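Local coordinates for salicylic acid-binding protein 2 (Nicotiana tabacum, PDB 1XKL) that hydrolyses methyl salicylate to salicylic acid and methanol, releasing the active hormone in the signalling that sets up systemic acquired resistance, at residues G4-L9 with K33-D38; W18-L23 with M239-E244; H113-V118 with K188-T193. All blocks are in the same frame, centred on the assembly; numbering follows the deposited sequence.

Contact 1: residues G4-L9 with K33-D38; sequences GKHFVL and KVTALD
Residues His6 to Leu9 run beside Lys33 to Ala36 as neighbouring parallel strands, their axes 4.7 Å apart and inclined by 14°. His6 is level with Lys33, Phe7 with Val34 and Val8 with Thr35. Phe7 supplies both backbone groups to the partner strand, N to Lys33 O and O to Thr35 N; Lys33 N to Lys5 O and Leu9 N to Thr35 O extend the pattern at its two ends.

On the face carrying His6, Lys33 and Thr35, the imidazole is gripped from two directions. Its NE2 meets Thr35 OG1 in the ring plane at 2.7 Å in a nearly straight hydrogen bond (167°), either atom being a possible donor. Over one ring face lies the aliphatic part of Lys33, whose CE is 3.7 Å from the ring centroid, a CH-pi contact. With His6 ND1 bonded to Glu73, both ring nitrogens are engaged and the ring's rotation is fixed. On the opposite face of the sheet, which carries Phe7, Val34 and Leu9, Leu9 CD1 packs 3.7 Å from Val34 CG1, and helix 23-29 lies against Val34 and Phe7.

Past the paired residues, a water donates to Leu9 O and Leu37 O, joining the chains as they part. Helix 23-29 links the two strands, making this a classic beta-alpha-beta unit, here at the edge of the parallel sheet of an alpha/beta hydrolase.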
loop_
_atom_site.group_PDB
_atom_site.type_symbol
_atom_site.label_atom_id
_atom_site.label_comp_id
_atom_site.label_asym_id
_atom_site.label_seq_id
_atom_site.Cartn_x
_atom_site.Cartn_y
_atom_site.Cartn_z
ATOM N N GLY A 4 32.803 35.859 19.395
ATOM C CA GLY A 4 31.498 35.259 19.178
ATOM C C GLY A 4 31.382 33.957 19.947
ATOM O O GLY A 4 32.318 33.155 19.949
ATOM N N LYS A 5 30.251 33.736 20.611
ATOM C CA LYS A 5 30.060 32.508 21.386
ATOM C C LYS A 5 29.416 31.372 20.598
ATOM O O LYS A 5 28.968 31.549 19.466
ATOM C CB LYS A 5 29.223 32.789 22.639
ATOM C CG LYS A 5 29.942 33.596 23.714
ATOM C CD LYS A 5 29.113 33.694 24.999
ATOM C CE LYS A 5 29.834 34.515 26.069
ATOM N NZ LYS A 5 30.222 35.869 25.538
ATOM N N HIS A 6 29.374 30.198 21.218
ATOM C CA HIS A 6 28.799 29.020 20.589
ATOM C C HIS A 6 27.414 28.715 21.161
ATOM O O HIS A 6 27.280 28.369 22.333
ATOM C CB HIS A 6 29.730 27.824 20.799
ATOM C CG HIS A 6 29.329 26.600 20.040
ATOM N ND1 HIS A 6 30.012 25.406 20.144
ATOM C CD2 HIS A 6 28.313 26.373 19.173
ATOM C CE1 HIS A 6 29.434 24.499 19.380
ATOM N NE2 HIS A 6 28.399 25.059 18.779
ATOM N N PHE A 7 26.394 28.865 20.319
ATOM C CA PHE A 7 25.010 28.602 20.691
ATOM C C PHE A 7 24.617 27.176 20.300
ATOM O O PHE A 7 24.704 26.801 19.132
ATOM C CB PHE A 7 24.072 29.588 19.987
ATOM C CG PHE A 7 24.020 30.945 20.627
ATOM C CD1 PHE A 7 23.173 31.188 21.705
ATOM C CD2 PHE A 7 24.825 31.980 20.162
ATOM C CE1 PHE A 7 23.127 32.445 22.312
ATOM C CE2 PHE A 7 24.791 33.242 20.761
ATOM C CZ PHE A 7 23.939 33.476 21.836
ATOM N N VAL A 8 24.196 26.387 21.285
ATOM C CA VAL A 8 23.768 25.019 21.047
ATOM C C VAL A 8 22.259 25.024 21.178
ATOM O O VAL A 8 21.719 25.199 22.279
ATOM C CB VAL A 8 24.389 24.069 22.073
ATOM C CG1 VAL A 8 23.803 22.675 21.928
ATOM C CG2 VAL A 8 25.904 24.038 21.875
ATOM N N LEU A 9 21.580 24.841 20.048
ATOM C CA LEU A 9 20.126 24.867 20.014
ATOM C C LEU A 9 19.532 23.464 20.086
ATOM O O LEU A 9 19.842 22.597 19.276
ATOM C CB LEU A 9 19.656 25.599 18.751
ATOM C CG LEU A 9 20.316 26.956 18.457
ATOM C CD1 LEU A 9 19.617 27.606 17.255
ATOM C CD2 LEU A 9 20.210 27.873 19.674
ATOM N N LYS A 33 28.724 31.275 16.519
ATOM C CA LYS A 33 28.679 29.920 15.971
ATOM C C LYS A 33 27.390 29.286 16.486
ATOM O O LYS A 33 27.008 29.498 17.635
ATOM C CB LYS A 33 29.891 29.121 16.451
ATOM C CG LYS A 33 29.871 27.637 16.112
ATOM C CD LYS A 33 31.132 26.960 16.646
ATOM C CE LYS A 33 31.117 25.450 16.445
ATOM N NZ LYS A 33 31.022 25.050 15.013
ATOM N N VAL A 34 26.725 28.514 15.636
ATOM C CA VAL A 34 25.469 27.881 16.008
ATOM C C VAL A 34 25.411 26.408 15.627
ATOM O O VAL A 34 25.837 26.022 14.537
ATOM C CB VAL A 34 24.278 28.598 15.327
ATOM C CG1 VAL A 34 22.963 27.880 15.629
ATOM C CG2 VAL A 34 24.217 30.041 15.790
ATOM N N THR A 35 24.889 25.585 16.532
ATOM C CA THR A 35 24.732 24.163 16.255
ATOM C C THR A 35 23.276 23.797 16.529
ATOM O O THR A 35 22.841 23.800 17.679
ATOM C CB THR A 35 25.640 23.283 17.151
ATOM O OG1 THR A 35 27.018 23.599 16.915
ATOM C CG2 THR A 35 25.414 21.810 16.840
ATOM N N ALA A 36 22.514 23.520 15.474
ATOM C CA ALA A 36 21.115 23.124 15.624
ATOM C C ALA A 36 21.105 21.625 15.396
ATOM O O ALA A 36 20.770 21.154 14.311
ATOM C CB ALA A 36 20.244 23.817 14.586
ATOM N N LEU A 37 21.475 20.870 16.419
ATOM C CA LEU A 37 21.531 19.431 16.264
ATOM C C LEU A 37 20.181 18.734 16.256
ATOM O O LEU A 37 19.136 19.322 16.549
ATOM C CB LEU A 37 22.420 18.816 17.347
ATOM C CG LEU A 37 21.814 18.660 18.742
ATOM C CD1 LEU A 37 22.838 18.007 19.659
ATOM C CD2 LEU A 37 21.401 20.007 19.281
ATOM N N ASP A 38 20.223 17.464 15.886
ATOM C CA ASP A 38 19.043 16.625 15.846
ATOM C C ASP A 38 19.220 15.672 17.014
ATOM O O ASP A 38 20.272 15.050 17.140
ATOM C CB ASP A 38 19.008 15.798 14.559
ATOM C CG ASP A 38 18.294 16.492 13.416
ATOM O OD1 ASP A 38 18.450 16.012 12.272
ATOM O OD2 ASP A 38 17.572 17.488 13.638
HETATM O O HOH W 1 18.045 21.397 17.842
#

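Contact 2: residues W18-L23 with M239-E244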
loop_
_atom_site.group_PDB
_atom_site.type_symbol
_atom_site.label_atom_id
_atom_site.label_comp_id
_atom_site.label_asym_id
_atom_site.label_seq_id
_atom_site.Cartn_x
_atom_site.Cartn_y
_atom_site.Cartn_z
ATOM N N TRP A 18 15.915 21.412 12.284
ATOM C CA TRP A 18 15.272 22.230 11.272
ATOM C C TRP A 18 14.415 23.363 11.844
ATOM O O TRP A 18 14.281 24.411 11.214
ATOM C CB TRP A 18 14.395 21.367 10.374
ATOM C CG TRP A 18 13.308 20.635 11.099
ATOM C CD1 TRP A 18 13.354 19.352 11.572
ATOM C CD2 TRP A 18 11.990 21.118 11.384
ATOM N NE1 TRP A 18 12.141 19.004 12.124
ATOM C CE2 TRP A 18 11.286 20.070 12.022
ATOM C CE3 TRP A 18 11.333 22.334 11.160
ATOM C CZ2 TRP A 18 9.957 20.199 12.435
ATOM C CZ3 TRP A 18 10.011 22.468 11.571
ATOM C CH2 TRP A 18 9.335 21.402 12.202
ATOM N N SER A 19 13.836 23.159 13.028
ATOM C CA SER A 19 12.977 24.181 13.605
ATOM C C SER A 19 13.686 25.509 13.847
ATOM O O SER A 19 13.048 26.562 13.891
ATOM C CB SER A 19 12.303 23.681 14.903
ATOM O OG SER A 19 13.225 23.224 15.879
ATOM N N TRP A 20 15.005 25.465 13.976
ATOM C CA TRP A 20 15.790 26.671 14.214
ATOM C C TRP A 20 16.275 27.336 12.930
ATOM O O TRP A 20 17.129 28.224 12.980
ATOM C CB TRP A 20 17.013 26.332 15.067
ATOM C CG TRP A 20 16.694 25.624 16.346
ATOM C CD1 TRP A 20 16.805 24.278 16.602
ATOM C CD2 TRP A 20 16.234 26.227 17.558
ATOM N NE1 TRP A 20 16.445 24.015 17.906
ATOM C CE2 TRP A 20 16.092 25.193 18.513
ATOM C CE3 TRP A 20 15.929 27.542 17.930
ATOM C CZ2 TRP A 20 15.659 25.439 19.821
ATOM C CZ3 TRP A 20 15.495 27.786 19.233
ATOM C CH2 TRP A 20 15.366 26.735 20.161
ATOM N N TYR A 21 15.731 26.943 11.781
ATOM C CA TYR A 21 16.223 27.511 10.521
ATOM C C TYR A 21 16.127 29.031 10.373
ATOM O O TYR A 21 16.958 29.635 9.693
ATOM C CB TYR A 21 15.568 26.813 9.318
ATOM C CG TYR A 21 14.197 27.318 8.937
ATOM C CD1 TYR A 21 14.010 28.092 7.790
ATOM C CD2 TYR A 21 13.081 26.998 9.704
ATOM C CE1 TYR A 21 12.741 28.534 7.412
ATOM C CE2 TYR A 21 11.810 27.435 9.339
ATOM C CZ TYR A 21 11.649 28.200 8.189
ATOM O OH TYR A 21 10.383 28.606 7.831
ATOM N N LYS A 22 15.130 29.651 10.999
ATOM C CA LYS A 22 14.986 31.109 10.920
ATOM C C LYS A 22 15.891 31.811 11.927
ATOM O O LYS A 22 16.373 32.916 11.675
ATOM C CB LYS A 22 13.538 31.529 11.175
ATOM C CG LYS A 22 12.592 31.268 10.028
ATOM C CD LYS A 22 11.167 31.561 10.442
ATOM C CE LYS A 22 10.244 31.629 9.241
ATOM N NZ LYS A 22 8.819 31.733 9.663
ATOM N N LEU A 23 16.115 31.176 13.074
ATOM C CA LEU A 23 16.966 31.772 14.104
ATOM C C LEU A 23 18.455 31.642 13.812
ATOM O O LEU A 23 19.211 32.594 14.002
ATOM C CB LEU A 23 16.683 31.145 15.474
ATOM C CG LEU A 23 17.477 31.769 16.628
ATOM C CD1 LEU A 23 17.039 33.223 16.789
ATOM C CD2 LEU A 23 17.235 31.004 17.941
HETATM N N MSE A 239 5.991 28.359 19.215
HETATM C CA MSE A 239 7.122 28.330 18.283
HETATM C C MSE A 239 7.735 29.711 18.061
HETATM O O MSE A 239 7.757 30.226 16.938
HETATM C CB MSE A 239 6.667 27.745 16.944
HETATM C CG MSE A 239 7.181 26.341 16.648
HETATM SE SE MSE A 239 6.753 25.039 18.016
HETATM C CE MSE A 239 4.907 25.464 18.227
ATOM N N ALA A 240 8.251 30.297 19.133
ATOM C CA ALA A 240 8.844 31.623 19.065
ATOM C C ALA A 240 9.931 31.776 17.999
ATOM O O ALA A 240 10.051 32.842 17.400
ATOM C CB ALA A 240 9.398 32.008 20.438
HETATM N N MSE A 241 10.719 30.727 17.755
HETATM C CA MSE A 241 11.795 30.821 16.764
HETATM C C MSE A 241 11.275 30.907 15.335
HETATM O O MSE A 241 12.042 31.148 14.398
HETATM C CB MSE A 241 12.775 29.642 16.882
HETATM C CG MSE A 241 12.250 28.312 16.377
HETATM SE SE MSE A 241 11.029 27.474 17.637
HETATM C CE MSE A 241 12.311 26.374 18.564
ATOM N N LEU A 242 9.971 30.708 15.184
ATOM C CA LEU A 242 9.317 30.769 13.890
ATOM C C LEU A 242 8.455 32.023 13.745
ATOM O O LEU A 242 8.488 32.670 12.706
ATOM C CB LEU A 242 8.460 29.522 13.670
ATOM C CG LEU A 242 9.220 28.197 13.567
ATOM C CD1 LEU A 242 8.215 27.080 13.371
ATOM C CD2 LEU A 242 10.218 28.234 12.400
ATOM N N CYS A 243 7.694 32.384 14.778
ATOM C CA CYS A 243 6.856 33.579 14.679
ATOM C C CYS A 243 7.561 34.874 15.097
ATOM O O CYS A 243 7.170 35.960 14.668
ATOM C CB CYS A 243 5.571 33.407 15.493
ATOM S SG CYS A 243 5.838 33.084 17.244
ATOM N N GLU A 244 8.595 34.770 15.925
ATOM C CA GLU A 244 9.329 35.956 16.372
ATOM C C GLU A 244 10.834 35.703 16.462
ATOM O O GLU A 244 11.448 35.952 17.498
ATOM C CB GLU A 244 8.812 36.403 17.743
ATOM C CG GLU A 244 7.315 36.684 17.800
ATOM C CD GLU A 244 6.913 37.926 17.028
ATOM O OE1 GLU A 244 5.694 38.197 16.933
ATOM O OE2 GLU A 244 7.811 38.634 16.519
HETATM O O HOH W 2 13.714 29.044 13.571
#
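Met241, a selenomethionine, aims its terminal methyl at the six-membered ring of Trp20. Met241 CE stands 3.5 Å from the centroid of that Trp20 ring and 13° off the normal, a CH-pi contact over the face, while SE, farther back and oblique to the ring, adds a Met-aromatic contact. The bent chain explains the approach: CG sits between the backbone N and the carbonyl carbon (chi1 73°), and further bends at chi2 and chi3 carry the methyl over the indole. On its way the chain passes close to the loop, with Met241 CG 3.1 Å from Ser19 O.

Leu242 turns instead to Tyr21. Its CD2 branch lies 3.5 Å from Tyr21 CE2, the two side chains crossing at about a right angle, and the same methyl rests near Ser19 O. Lys22 extends across Leu242 as well, with its CD 4.0 Å from Leu242 CD2, and its NZ donates to Leu242 O at 3.2 Å. That ammonium also forms a salt bridge with Asp168, whose other carboxylate oxygen is bonded to Tyr21 OH; one aspartate thus holds two neighbouring side chains of the loop.

Between the backbones a water donates to Ser19 O (2.6 Å) and Met241 O (2.8 Å) and accepts from Leu23 N, tying the loop to the short helix through buried polar groups.

Met241 lies about 7 Å from both Ser81 and His238, measured between side chains, placing this packing close to the catalytic residues. The loop after strand 6-10 and helix 240-243 meet here, with strand 75-80 against Trp20 and Met241, helix 166-175 beside Tyr21 and Leu242, and helix 245-258 touching Lys22, Leu23 and Met241.

Contact 3: residues H113-V118 with K188-T193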
loop_
_atom_site.group_PDB
_atom_site.type_symbol
_atom_site.label_atom_id
_atom_site.label_comp_id
_atom_site.label_asym_id
_atom_site.label_seq_id
_atom_site.Cartn_x
_atom_site.Cartn_y
_atom_site.Cartn_z
ATOM N N HIS A 113 12.833 17.427 43.353
ATOM C CA HIS A 113 11.787 16.444 43.054
ATOM C C HIS A 113 12.209 15.360 42.066
ATOM O O HIS A 113 13.341 15.348 41.587
ATOM C CB HIS A 113 10.543 17.150 42.513
ATOM C CG HIS A 113 10.053 18.264 43.385
ATOM N ND1 HIS A 113 10.652 19.504 43.411
ATOM C CD2 HIS A 113 9.044 18.314 44.288
ATOM C CE1 HIS A 113 10.034 20.272 44.293
ATOM N NE2 HIS A 113 9.057 19.573 44.839
ATOM N N ASN A 114 11.295 14.432 41.792
ATOM C CA ASN A 114 11.548 13.365 40.830
ATOM C C ASN A 114 11.806 14.050 39.492
ATOM O O ASN A 114 11.242 15.107 39.215
ATOM C CB ASN A 114 10.326 12.450 40.709
ATOM C CG ASN A 114 10.115 11.590 41.942
ATOM O OD1 ASN A 114 9.989 12.102 43.061
ATOM N ND2 ASN A 114 10.076 10.273 41.745
ATOM N N SER A 115 12.649 13.450 38.661
ATOM C CA SER A 115 12.978 14.043 37.372
ATOM C C SER A 115 11.758 14.322 36.501
ATOM O O SER A 115 11.788 15.213 35.647
ATOM C CB SER A 115 13.969 13.149 36.640
ATOM O OG SER A 115 15.138 12.984 37.432
ATOM N N SER A 116 10.683 13.571 36.726
ATOM C CA SER A 116 9.450 13.750 35.965
ATOM C C SER A 116 8.545 14.825 36.567
ATOM O O SER A 116 7.495 15.139 36.014
ATOM C CB SER A 116 8.684 12.424 35.869
ATOM O OG SER A 116 8.263 11.964 37.145
ATOM N N PHE A 117 8.964 15.412 37.686
ATOM C CA PHE A 117 8.168 16.441 38.357
ATOM C C PHE A 117 7.467 17.447 37.442
ATOM O O PHE A 117 6.234 17.527 37.442
ATOM C CB PHE A 117 9.031 17.196 39.374
ATOM C CG PHE A 117 8.263 18.187 40.218
ATOM C CD1 PHE A 117 7.153 17.786 40.958
ATOM C CD2 PHE A 117 8.670 19.514 40.292
ATOM C CE1 PHE A 117 6.462 18.692 41.761
ATOM C CE2 PHE A 117 7.985 20.430 41.092
ATOM C CZ PHE A 117 6.880 20.015 41.827
ATOM N N VAL A 118 8.225 18.219 36.659
ATOM C CA VAL A 118 7.585 19.218 35.802
ATOM C C VAL A 118 6.661 18.622 34.752
ATOM O O VAL A 118 5.679 19.252 34.367
ATOM C CB VAL A 118 8.621 20.161 35.117
ATOM C CG1 VAL A 118 9.446 20.857 36.182
ATOM C CG2 VAL A 118 9.523 19.389 34.147
ATOM N N LYS A 188 11.608 6.999 37.655
ATOM C CA LYS A 188 12.435 6.098 38.445
ATOM C C LYS A 188 13.926 6.358 38.301
ATOM O O LYS A 188 14.746 5.670 38.910
ATOM C CB LYS A 188 12.122 4.647 38.073
ATOM C CG LYS A 188 12.075 4.394 36.579
ATOM C CD LYS A 188 11.804 2.927 36.249
ATOM C CE LYS A 188 10.381 2.499 36.618
ATOM N NZ LYS A 188 10.123 2.473 38.089
ATOM N N ALA A 189 14.279 7.351 37.496
ATOM C CA ALA A 189 15.681 7.697 37.295
ATOM C C ALA A 189 15.952 9.130 37.752
ATOM O O ALA A 189 15.393 10.079 37.203
ATOM C CB ALA A 189 16.049 7.534 35.817
ATOM N N LYS A 190 16.805 9.280 38.764
ATOM C CA LYS A 190 17.156 10.597 39.281
ATOM C C LYS A 190 18.372 11.075 38.498
ATOM O O LYS A 190 19.448 10.475 38.572
ATOM C CB LYS A 190 17.493 10.518 40.769
ATOM C CG LYS A 190 17.540 11.868 41.471
ATOM C CD LYS A 190 16.172 12.537 41.459
ATOM C CE LYS A 190 16.202 13.832 42.252
ATOM N NZ LYS A 190 17.263 14.732 41.709
ATOM N N TYR A 191 18.205 12.169 37.764
ATOM C CA TYR A 191 19.274 12.693 36.923
ATOM C C TYR A 191 20.044 13.924 37.391
ATOM O O TYR A 191 21.276 13.928 37.435
ATOM C CB TYR A 191 18.704 13.004 35.539
ATOM C CG TYR A 191 18.399 11.808 34.670
ATOM C CD1 TYR A 191 19.422 11.006 34.169
ATOM C CD2 TYR A 191 17.092 11.527 34.276
ATOM C CE1 TYR A 191 19.152 9.958 33.284
ATOM C CE2 TYR A 191 16.811 10.485 33.393
ATOM C CZ TYR A 191 17.843 9.709 32.898
ATOM O OH TYR A 191 17.562 8.715 31.988
ATOM N N PHE A 192 19.304 14.970 37.722
ATOM C CA PHE A 192 19.878 16.251 38.102
ATOM C C PHE A 192 20.133 16.467 39.585
ATOM O O PHE A 192 19.346 16.045 40.426
ATOM C CB PHE A 192 18.950 17.338 37.578
ATOM C CG PHE A 192 18.199 16.928 36.347
ATOM C CD1 PHE A 192 18.879 16.719 35.148
ATOM C CD2 PHE A 192 16.825 16.740 36.383
ATOM C CE1 PHE A 192 18.200 16.316 34.003
ATOM C CE2 PHE A 192 16.131 16.336 35.244
ATOM C CZ PHE A 192 16.822 16.131 34.046
ATOM N N THR A 193 21.238 17.142 39.890
ATOM C CA THR A 193 21.602 17.445 41.268
ATOM C C THR A 193 21.916 18.935 41.374
ATOM O O THR A 193 22.265 19.577 40.385
ATOM C CB THR A 193 22.834 16.641 41.719
ATOM O OG1 THR A 193 23.988 17.097 41.007
ATOM C CG2 THR A 193 22.629 15.153 41.444
HETATM O O HOH W 3 15.015 15.819 39.577
HETATM O O HOH W 4 13.302 10.608 39.416
HETATM O O HOH W 5 16.947 14.595 38.705
#
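Ser115 reaches the 188-193 segment with its hydroxyl, and a single oxygen makes both direct hydrogen bonds of the contact. Ser115 OG donates to Ala189 O at 2.9 Å, in the carbonyl plane and on a lone pair, and accepts from Tyr191 N at 3.2 Å with an angle of 158°. The hydroxyl therefore spans the backbone groups on either side of Lys190 in sequence. A chi1 of -58° sets OG beside the backbone N, where it meets both partners. Ser115 CB packs 4.1 Å from Phe192 CE2.

Waters extend this polar junction. One molecule donates to Ser115 OG and accepts from Phe192 N at 2.6 Å and from Lys190 NZ; another accepts from Ser115 N and donates weakly to Ala189 O. Lys190 folds back through bends at chi2 and chi4, bringing its CE to 3.3 Å from His113 O, while its NZ finds a direct partner in Ser111 O.

Ser115 is the second residue of a type I beta turn from Asn114 to Phe117, closed by Phe117 N bonding to Asn114 O, which leads into helix 117-124. The facing segment is irregular chain following helix 183-188, so a helix approach and a helix exit are joined here.

Farther out, the rings of His113 and Phe117 lie one over the other, CE2 of Phe117 being 3.6 Å above the His113 imidazole plane, and Asp110 takes the bond from His113 ND1. Tyr191 OH is held by Asp185, and helix 183-188 packs Leu186 against both Ser115 and Tyr191. Phe192 turns inward to Met85 and Leu89 of helix 83-93, the helix that follows the catalytic Ser81.

Overall arrangement
Contacts 1 and 2 are neighbours, their centres 14 Å apart, and their segments alternate along the chain: strand 6-10 leads into the 18-23 loop, then strand 33-36, with 239-244 returning near the C-terminal end. They touch directly where Leu9 and Ala36 pack on Trp20, so the sheet edge and the packing near Ser81 and His238 share that residue. Contact 3 lies across the chain's centre from contact 2, about 29 Å away between centres, and about 26 Å, centre to centre, from contact 1. Both its segments fall between the two halves of contact 2 in sequence. The alpha/beta hydrolase fold thus brings early and late parts of the chain together in contact 2, while contact 3 joins intervening segments away from the annotated sites.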